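Local atomic coordinates of hypothetical protein Atu2327 (Agrobacterium tumefaciens, PDB entry 2O8I), a protein that probably decarboxylates 2-oxo-4-hydroxy-4-carboxy-5-ureidoimidazoline (OHCU) to S-allantoin, a late step in the breakdown of urate. Residues 56-60 against 143-147; 106-111 against 131-137. One frame throughout, in Å; residues are numbered along the deposited sequence.

The two contacts join four helices of an all-helical chain, in the order 56-60, 106-111, 131-137 and 143-147, so that both segments of contact 2 lie between those of contact 1. Contact 1 packs helix 53-62 on helix 139-161 about 9 Å from the centre of the chain. Contact 2 pairs helix 94-111 with the end of helix 124-135 about 17 Å from that centre. Their own centres are 14 Å apart. Helices 124-135 and 139-161 follow each other in sequence, and R134 NE packs against T145 CG2 at 3.6 Å, so the two interfaces adjoin. Contact 1 thus joins distant parts of the chain, whereas contact 2 joins segments about 20 residues apart.

Contact 1. Residues 56-60 against 143-147; sequences RLGVL and FATAT
T147, which meets R56 and L60 through CG2, has its hydroxyl OG1 2.9 Å from the carbonyl oxygens F143 O and A144 O one turn back. The torsion that puts OG1 there (chi1 57°) sets CG2 anti to the carbonyl carbon and turns the methyl to helix 53-62. This is helix-on-helix packing within the all-helical OHCU decarboxylase family fold: the short axes of 56-60 and 143-147 approach to 10.8 Å and cross at 65°.

The methyl is shared by several groups. R56 lies across T147 at about a right angle and lays one face of its guanidinium over it, with NH2 3.6 Å from T147 CG2. The polar end of R56 is held elsewhere, NE by a salt bridge to E53 and NH1 by F48 O, and F48 also makes a cation-pi contact with it, so the group reaches T147 already anchored. CG2 also stands above one face of the F143 ring, toward its rim.

That ring is carried across by a CG anti to the backbone N (chi1 -166°), and it meets R56, L57 and L60, which lie within about one turn of helix 53-62. R56 CB is 4.1 Å from F143 CZ. L57 CD1 touches the ring edge in the ring plane, 3.9 Å from F143 CE1, and the L60 side chain comes in obliquely with CD2. Loop residues F113 and I116 adjoin L57 and L60 respectively. L60 then spans two neighbours, with CD1 4.0 Å from T147 CG2 and CG 4.1 Å from A146 CB.

Contact 2. Residues 106-111 against 131-137; sequences AYTEKF and FDTRIDN
K110 and I135 supply the clearer of the two hydrogen bonds: K110 NZ donates to I135 O at 3.1 Å, meeting the carbonyl almost head-on (C=O...N 163°). The lysine chain is extended until a bend at chi4, and this brings the ammonium to the backbone of residues 135-137, where N137 O also lies 3.1 Å from K110 NZ. The second bond is weak. R134 turns the edge of its guanidinium to Y107, with R134 NH2 3.4 Å from Y107 OH and the guanidinium plane nearly perpendicular to the phenol ring. Stronger partners fix both groups: E142 OE1 takes the tyrosine hydroxyl and makes a salt bridge with R134 NE, while R134 NH1 reaches I116 O. One carboxylate oxygen of helix 139-161 thus connects the two partners of the weak bond.

These links join two nearly parallel helices of the OHCU decarboxylase family fold, whose short axes are 17° apart in direction and 11.3 Å apart at closest.

Apolar contacts also cross between them. I135 has CG1 anti to the backbone N (chi1 -168°), which sends CD1 against the backbone of the opposite helix, 3.7 Å from Y107 CA. F131 is modelled in two conformations; in one, and so only tentatively, the edge of its ring meets Y107 CB through CE1.

Aromatic packing concerns F111 and Y107. F111 CD2 stands over the centre of the Y107 ring, and the edge of the F111 ring meets N137 O, 3.5 Å from F111 CZ, while R134 O approaches the same ring obliquely.

Contact 1. Residues 56-60 against 143-147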
loop_
_atom_site.group_PDB
_atom_site.type_symbol
_atom_site.label_atom_id
_atom_site.label_comp_id
_atom_site.label_asym_id
_atom_site.label_seq_id
_atom_site.Cartn_x
_atom_site.Cartn_y
_atom_site.Cartn_z
ATOM N N ARG A 56 1.908 -10.515 16.279
ATOM C CA ARG A 56 1.367 -9.170 16.325
ATOM C C ARG A 56 2.443 -8.112 16.010
ATOM O O ARG A 56 2.194 -7.144 15.257
ATOM C CB ARG A 56 0.687 -8.919 17.664
ATOM C CG ARG A 56 -0.569 -9.780 17.831
ATOM C CD ARG A 56 -0.990 -10.031 19.303
ATOM N NE ARG A 56 -1.188 -8.794 20.065
ATOM C CZ ARG A 56 -2.237 -7.975 19.948
ATOM N NH1 ARG A 56 -3.226 -8.232 19.096
ATOM N NH2 ARG A 56 -2.289 -6.870 20.680
ATOM N N LEU A 57 3.648 -8.314 16.539
ATOM C CA LEU A 57 4.767 -7.408 16.247
ATOM C C LEU A 57 5.111 -7.431 14.751
ATOM O O LEU A 57 5.427 -6.368 14.156
ATOM C CB LEU A 57 5.996 -7.729 17.096
ATOM C CG LEU A 57 7.178 -6.768 16.911
ATOM C CD1 LEU A 57 6.830 -5.358 17.413
ATOM C CD2 LEU A 57 8.441 -7.292 17.627
ATOM N N GLY A 58 5.022 -8.625 14.146
ATOM C CA GLY A 58 5.193 -8.781 12.694
ATOM C C GLY A 58 4.161 -7.994 11.882
ATOM O O GLY A 58 4.459 -7.454 10.817
ATOM N N VAL A 59 2.942 -7.898 12.395
ATOM C CA VAL A 59 1.878 -7.218 11.668
ATOM C C VAL A 59 2.171 -5.743 11.680
ATOM O O VAL A 59 2.020 -5.077 10.660
ATOM C CB VAL A 59 0.491 -7.494 12.301
ATOM C CG1 VAL A 59 -0.571 -6.557 11.767
ATOM C CG2 VAL A 59 0.096 -8.985 12.137
ATOM N N LEU A 60 2.603 -5.231 12.828
ATOM C CA LEU A 60 2.914 -3.802 12.962
ATOM C C LEU A 60 4.019 -3.427 12.011
ATOM O O LEU A 60 3.955 -2.406 11.338
ATOM C CB LEU A 60 3.360 -3.497 14.380
ATOM C CG LEU A 60 2.351 -3.004 15.424
ATOM C CD1 LEU A 60 0.954 -3.461 15.213
ATOM C CD2 LEU A 60 2.823 -3.380 16.802
ATOM N N PHE A 143 2.593 -0.009 21.846
ATOM C CA PHE A 143 2.199 -1.279 21.307
ATOM C C PHE A 143 0.695 -1.418 21.470
ATOM O O PHE A 143 0.021 -1.850 20.540
ATOM C CB PHE A 143 2.946 -2.404 21.994
ATOM C CG PHE A 143 2.842 -3.702 21.292
ATOM C CD1 PHE A 143 3.751 -4.036 20.304
ATOM C CD2 PHE A 143 1.849 -4.612 21.643
ATOM C CE1 PHE A 143 3.680 -5.256 19.642
ATOM C CE2 PHE A 143 1.752 -5.826 20.988
ATOM C CZ PHE A 143 2.677 -6.160 19.980
ATOM N N ALA A 144 0.162 -1.002 22.616
ATOM C CA ALA A 144 -1.290 -0.950 22.776
ATOM C C ALA A 144 -1.939 -0.025 21.714
ATOM O O ALA A 144 -2.847 -0.444 21.013
ATOM C CB ALA A 144 -1.685 -0.523 24.213
ATOM N N THR A 145 -1.453 1.209 21.588
ATOM C CA THR A 145 -1.995 2.163 20.623
ATOM C C THR A 145 -1.896 1.663 19.176
ATOM O O THR A 145 -2.903 1.683 18.468
ATOM C CB THR A 145 -1.307 3.527 20.758
ATOM O OG1 THR A 145 -1.625 4.045 22.025
ATOM C CG2 THR A 145 -1.801 4.543 19.740
ATOM N N ALA A 146 -0.702 1.215 18.758
ATOM C CA ALA A 146 -0.454 0.781 17.379
ATOM C C ALA A 146 -1.338 -0.370 17.009
ATOM O O ALA A 146 -1.925 -0.347 15.949
ATOM C CB ALA A 146 0.984 0.409 17.161
ATOM N N THR A 147 -1.457 -1.368 17.884
ATOM C CA THR A 147 -2.332 -2.515 17.622
ATOM C C THR A 147 -3.798 -2.087 17.525
ATOM O O THR A 147 -4.558 -2.646 16.729
ATOM C CB THR A 147 -2.199 -3.655 18.697
ATOM O OG1 THR A 147 -2.475 -3.129 19.996
ATOM C CG2 THR A 147 -0.826 -4.303 18.674
#

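Contact 2. Residues 106-111 against 131-137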
loop_
_atom_site.group_PDB
_atom_site.type_symbol
_atom_site.label_atom_id
_atom_site.label_comp_id
_atom_site.label_asym_id
_atom_site.label_seq_id
_atom_site.Cartn_x
_atom_site.Cartn_y
_atom_site.Cartn_z
ATOM N N ALA A 106 11.964 8.883 12.672
ATOM C CA ALA A 106 12.301 9.086 14.086
ATOM C C ALA A 106 11.570 8.064 14.960
ATOM O O ALA A 106 12.184 7.442 15.842
ATOM C CB ALA A 106 12.030 10.543 14.549
ATOM N N TYR A 107 10.285 7.879 14.656
ATOM C CA TYR A 107 9.402 7.000 15.394
ATOM C C TYR A 107 9.822 5.532 15.298
ATOM O O TYR A 107 9.958 4.832 16.307
ATOM C CB TYR A 107 7.969 7.174 14.886
ATOM C CG TYR A 107 6.937 6.316 15.593
ATOM C CD1 TYR A 107 6.187 6.824 16.675
ATOM C CD2 TYR A 107 6.685 5.017 15.174
ATOM C CE1 TYR A 107 5.208 6.070 17.309
ATOM C CE2 TYR A 107 5.718 4.241 15.812
ATOM C CZ TYR A 107 4.974 4.767 16.873
ATOM O OH TYR A 107 4.014 3.966 17.503
ATOM N N THR A 108 10.021 5.062 14.078
ATOM C CA THR A 108 10.476 3.696 13.899
ATOM C C THR A 108 11.866 3.476 14.534
ATOM O O THR A 108 12.141 2.393 15.047
ATOM C CB THR A 108 10.306 3.170 12.411
ATOM O OG1 THR A 108 11.119 2.023 12.219
ATOM C CG2 THR A 108 10.718 4.165 11.409
ATOM N N GLU A 109 12.702 4.513 14.573
ATOM C CA GLU A 109 14.012 4.379 15.196
ATOM C C GLU A 109 13.803 4.159 16.694
ATOM O O GLU A 109 14.547 3.404 17.302
ATOM C CB GLU A 109 14.926 5.579 14.890
ATOM C CG GLU A 109 16.219 5.757 15.789
ATOM C CD GLU A 109 17.223 4.544 15.777
ATOM O OE1 GLU A 109 17.402 3.886 14.719
ATOM O OE2 GLU A 109 17.849 4.257 16.833
ATOM N N LYS A 110 12.764 4.762 17.275
ATOM C CA LYS A 110 12.481 4.585 18.704
ATOM C C LYS A 110 11.730 3.270 19.005
ATOM O O LYS A 110 12.083 2.580 19.960
ATOM C CB LYS A 110 11.702 5.780 19.249
ATOM C CG LYS A 110 11.416 5.759 20.761
ATOM C CD LYS A 110 10.978 7.149 21.236
ATOM C CE LYS A 110 11.199 7.398 22.750
ATOM N NZ LYS A 110 10.029 6.893 23.534
ATOM N N PHE A 111 10.724 2.911 18.196
ATOM C CA PHE A 111 9.846 1.774 18.527
ATOM C C PHE A 111 10.102 0.494 17.754
ATOM O O PHE A 111 9.782 -0.592 18.236
ATOM C CB PHE A 111 8.374 2.183 18.448
ATOM C CG PHE A 111 8.018 3.252 19.422
ATOM C CD1 PHE A 111 8.003 2.984 20.792
ATOM C CD2 PHE A 111 7.766 4.542 18.995
ATOM C CE1 PHE A 111 7.725 3.974 21.719
ATOM C CE2 PHE A 111 7.481 5.546 19.913
ATOM C CZ PHE A 111 7.471 5.259 21.282
ATOM N N PHE A 131 1.626 12.350 16.579
ATOM C CA PHE A 131 3.047 12.031 16.663
ATOM C C PHE A 131 3.572 12.584 17.964
ATOM O O PHE A 131 4.165 11.857 18.774
ATOM C CB PHE A 131 3.870 12.606 15.513
ATOM C CG PHE A 131 5.367 12.347 15.654
ATOM C CD1 PHE A 131 5.939 11.178 15.157
ATOM C CD2 PHE A 131 6.193 13.258 16.305
ATOM C CE1 PHE A 131 7.314 10.939 15.296
ATOM C CE2 PHE A 131 7.545 13.019 16.452
ATOM C CZ PHE A 131 8.112 11.863 15.941
ATOM N N ASP A 132 3.351 13.882 18.149
ATOM C CA ASP A 132 3.805 14.600 19.345
ATOM C C ASP A 132 3.542 13.894 20.708
ATOM O O ASP A 132 4.443 13.724 21.530
ATOM C CB ASP A 132 2.993 15.875 19.349
ATOM C CG ASP A 132 3.808 17.074 19.533
ATOM O OD1 ASP A 132 4.588 17.411 18.591
ATOM O OD2 ASP A 132 3.602 17.694 20.610
ATOM N N THR A 133 2.284 13.513 20.931
ATOM C CA THR A 133 1.888 12.729 22.069
ATOM C C THR A 133 2.612 11.369 22.051
ATOM O O THR A 133 3.219 10.973 23.044
ATOM C CB THR A 133 0.345 12.461 21.991
ATOM O OG1 THR A 133 -0.369 13.673 22.212
ATOM C CG2 THR A 133 -0.132 11.385 22.988
ATOM N N ARG A 134 2.543 10.657 20.928
ATOM C CA ARG A 134 2.921 9.239 20.919
ATOM C C ARG A 134 4.429 8.939 20.961
ATOM O O ARG A 134 4.825 7.901 21.504
ATOM C CB ARG A 134 2.257 8.500 19.758
ATOM C CG ARG A 134 0.760 8.409 19.927
ATOM C CD ARG A 134 0.067 7.849 18.693
ATOM N NE ARG A 134 0.683 6.616 18.210
ATOM C CZ ARG A 134 0.259 5.949 17.142
ATOM N NH1 ARG A 134 -0.787 6.392 16.469
ATOM N NH2 ARG A 134 0.866 4.842 16.739
ATOM N N ILE A 135 5.258 9.831 20.401
ATOM C CA ILE A 135 6.702 9.628 20.426
ATOM C C ILE A 135 7.182 9.562 21.874
ATOM O O ILE A 135 8.165 8.903 22.178
ATOM C CB ILE A 135 7.484 10.696 19.606
ATOM C CG1 ILE A 135 8.966 10.301 19.411
ATOM C CG2 ILE A 135 7.433 12.080 20.274
ATOM C CD1 ILE A 135 9.288 9.328 18.247
ATOM N N ASP A 136 6.459 10.212 22.776
ATOM C CA ASP A 136 6.839 10.256 24.192
ATOM C C ASP A 136 6.340 9.083 25.040
ATOM O O ASP A 136 6.605 9.042 26.246
ATOM C CB ASP A 136 6.383 11.578 24.819
ATOM C CG ASP A 136 7.272 12.757 24.411
ATOM O OD1 ASP A 136 8.457 12.549 24.002
ATOM O OD2 ASP A 136 6.783 13.904 24.519
ATOM N N ASN A 137 5.611 8.148 24.441
ATOM C CA ASN A 137 5.178 6.988 25.196
ATOM C C ASN A 137 6.281 5.943 25.318
ATOM O O ASN A 137 7.321 6.070 24.678
ATOM C CB ASN A 137 3.928 6.362 24.571
ATOM C CG ASN A 137 2.717 7.294 24.605
ATOM O OD1 ASN A 137 1.746 7.064 23.885
ATOM N ND2 ASN A 137 2.775 8.349 25.432
#